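Local coordinates for zinc-binding protein TroA (Treponema pallidum, PDB 1K0F), which binds zinc in the periplasm with high affinity and specificity and delivers it to the membrane permease of the TroABC transporter, at residues A[152-157]-A[266-271]. Residues are numbered along the deposited sequence; the frame is centred on the assembly and turned at random.
Sequences RKAQSL and HNIDTI
The C-terminal end of the long helix 129-156, the backbone helix characteristic of cluster 9 metal-binding proteins, meets helix 260-273 where K153 lies against I268 and D269. The short segments run nearly parallel, their directions 11° apart and their axes 9.9 Å apart at closest approach. Lysine suits the border of this interface because it is apolar along its length and charged at its end. CB of K153 touches CG1 of I268 at 3.6 Å, and its CG lies 3.7 Å from CG2 of I268; both branches at the isoleucine CB thus border the lysine stem. A bend at chi2 (-76°) helps turn the chain toward D269. There NZ of K153 makes a long salt bridge with OD1 of D269, at 3.9 Å, and the two side chains cross at about a right angle. The stronger partner of OD1 is the hydrogen-bonded OH of Y149, one turn before K153. A154, small and buried, takes up little room beside the isoleucine: its CB lies 4.5 Å from CD1 of I268, a loose apolar contact, while F174 also touches I268. Away from the zinc site, this is parallel helix-helix packing between the backbone helix and the last helix of the fold, with a long ion pair at its partly exposed edge.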
loop_
_atom_site.group_PDB
_atom_site.type_symbol
_atom_site.label_atom_id
_atom_site.label_comp_id
_atom_site.label_asym_id
_atom_site.label_seq_id
_atom_site.Cartn_x
_atom_site.Cartn_y
_atom_site.Cartn_z
ATOM N N ARG A 152 0.692 -16.420 9.275
ATOM C CA ARG A 152 1.558 -17.299 10.046
ATOM C C ARG A 152 2.469 -16.380 10.842
ATOM O O ARG A 152 2.419 -16.347 12.070
ATOM C CB ARG A 152 2.392 -18.178 9.107
ATOM C CG ARG A 152 3.569 -18.893 9.781
ATOM C CD ARG A 152 4.251 -19.873 8.828
ATOM N NE ARG A 152 4.154 -19.433 7.437
ATOM C CZ ARG A 152 4.539 -20.156 6.390
ATOM N NH1 ARG A 152 5.050 -21.368 6.560
ATOM N NH2 ARG A 152 4.416 -19.666 5.166
ATOM N N LYS A 153 3.284 -15.621 10.116
ATOM C CA LYS A 153 4.214 -14.664 10.704
ATOM C C LYS A 153 3.570 -13.868 11.839
ATOM O O LYS A 153 4.058 -13.868 12.967
ATOM C CB LYS A 153 4.717 -13.704 9.626
ATOM C CG LYS A 153 6.065 -14.084 9.065
ATOM C CD LYS A 153 7.165 -13.719 10.038
ATOM C CE LYS A 153 8.533 -14.033 9.469
ATOM N NZ LYS A 153 9.603 -13.265 10.170
ATOM N N ALA A 154 2.471 -13.191 11.539
ATOM C CA ALA A 154 1.783 -12.409 12.554
ATOM C C ALA A 154 1.528 -13.279 13.779
ATOM O O ALA A 154 1.704 -12.834 14.914
ATOM C CB ALA A 154 0.470 -11.875 12.004
ATOM N N GLN A 155 1.131 -14.528 13.538
ATOM C CA GLN A 155 0.834 -15.484 14.606
ATOM C C GLN A 155 2.053 -15.721 15.485
ATOM O O GLN A 155 1.931 -16.025 16.672
ATOM C CB GLN A 155 0.368 -16.828 14.015
ATOM C CG GLN A 155 -1.131 -17.085 14.080
ATOM C CD GLN A 155 -1.810 -16.354 15.214
ATOM O OE1 GLN A 155 -1.422 -16.492 16.380
ATOM N NE2 GLN A 155 -2.820 -15.555 14.886
ATOM N N SER A 156 3.231 -15.583 14.894
ATOM C CA SER A 156 4.464 -15.787 15.631
ATOM C C SER A 156 4.614 -14.728 16.718
ATOM O O SER A 156 5.411 -14.882 17.648
ATOM C CB SER A 156 5.657 -15.723 14.676
ATOM O OG SER A 156 5.947 -14.386 14.314
ATOM N N LEU A 157 3.838 -13.655 16.607
ATOM C CA LEU A 157 3.912 -12.575 17.582
ATOM C C LEU A 157 2.784 -12.603 18.589
ATOM O O LEU A 157 1.633 -12.379 18.238
ATOM C CB LEU A 157 3.901 -11.221 16.882
ATOM C CG LEU A 157 4.806 -10.198 17.554
ATOM C CD1 LEU A 157 6.245 -10.531 17.215
ATOM C CD2 LEU A 157 4.441 -8.794 17.101
ATOM N N HIS A 266 8.717 -7.795 3.466
ATOM C CA HIS A 266 9.605 -6.934 4.215
ATOM C C HIS A 266 8.852 -6.392 5.405
ATOM O O HIS A 266 9.376 -6.336 6.516
ATOM C CB HIS A 266 10.072 -5.747 3.386
ATOM C CG HIS A 266 10.444 -4.557 4.217
ATOM N ND1 HIS A 266 11.736 -4.315 4.629
ATOM C CD2 HIS A 266 9.675 -3.609 4.804
ATOM C CE1 HIS A 266 11.745 -3.262 5.427
ATOM N NE2 HIS A 266 10.509 -2.823 5.553
ATOM N N ASN A 267 7.618 -5.980 5.155
ATOM C CA ASN A 267 6.792 -5.399 6.202
ATOM C C ASN A 267 6.647 -6.310 7.414
ATOM O O ASN A 267 7.162 -5.997 8.485
ATOM C CB ASN A 267 5.422 -5.013 5.627
ATOM C CG ASN A 267 5.409 -3.588 5.037
ATOM O OD1 ASN A 267 6.458 -2.957 4.856
ATOM N ND2 ASN A 267 4.215 -3.087 4.736
ATOM N N ILE A 268 5.956 -7.437 7.253
ATOM C CA ILE A 268 5.764 -8.382 8.355
ATOM C C ILE A 268 7.088 -8.851 8.942
ATOM O O ILE A 268 7.210 -9.036 10.155
ATOM C CB ILE A 268 4.947 -9.626 7.903
ATOM C CG1 ILE A 268 4.134 -10.147 9.076
ATOM C CG2 ILE A 268 5.865 -10.736 7.395
ATOM C CD1 ILE A 268 3.010 -9.239 9.447
ATOM N N ASP A 269 8.091 -9.045 8.096
ATOM C CA ASP A 269 9.373 -9.483 8.609
ATOM C C ASP A 269 9.802 -8.409 9.586
ATOM O O ASP A 269 9.792 -8.611 10.790
ATOM C CB ASP A 269 10.389 -9.608 7.467
ATOM C CG ASP A 269 10.200 -10.878 6.662
ATOM O OD1 ASP A 269 9.104 -11.458 6.727
ATOM O OD2 ASP A 269 11.148 -11.289 5.959
ATOM N N THR A 270 10.149 -7.245 9.048
ATOM C CA THR A 270 10.597 -6.114 9.852
ATOM C C THR A 270 9.801 -5.897 11.133
ATOM O O THR A 270 10.376 -5.706 12.208
ATOM C CB THR A 270 10.542 -4.825 9.024
ATOM O OG1 THR A 270 11.547 -4.883 8.004
ATOM C CG2 THR A 270 10.776 -3.602 9.906
ATOM N N ILE A 271 8.477 -5.942 11.017
ATOM C CA ILE A 271 7.606 -5.701 12.159
ATOM C C ILE A 271 7.718 -6.731 13.272
ATOM O O ILE A 271 8.185 -6.409 14.368
ATOM C CB ILE A 271 6.136 -5.585 11.716
ATOM C CG1 ILE A 271 5.946 -4.308 10.895
ATOM C CG2 ILE A 271 5.210 -5.551 12.936
ATOM C CD1 ILE A 271 4.592 -4.199 10.270
#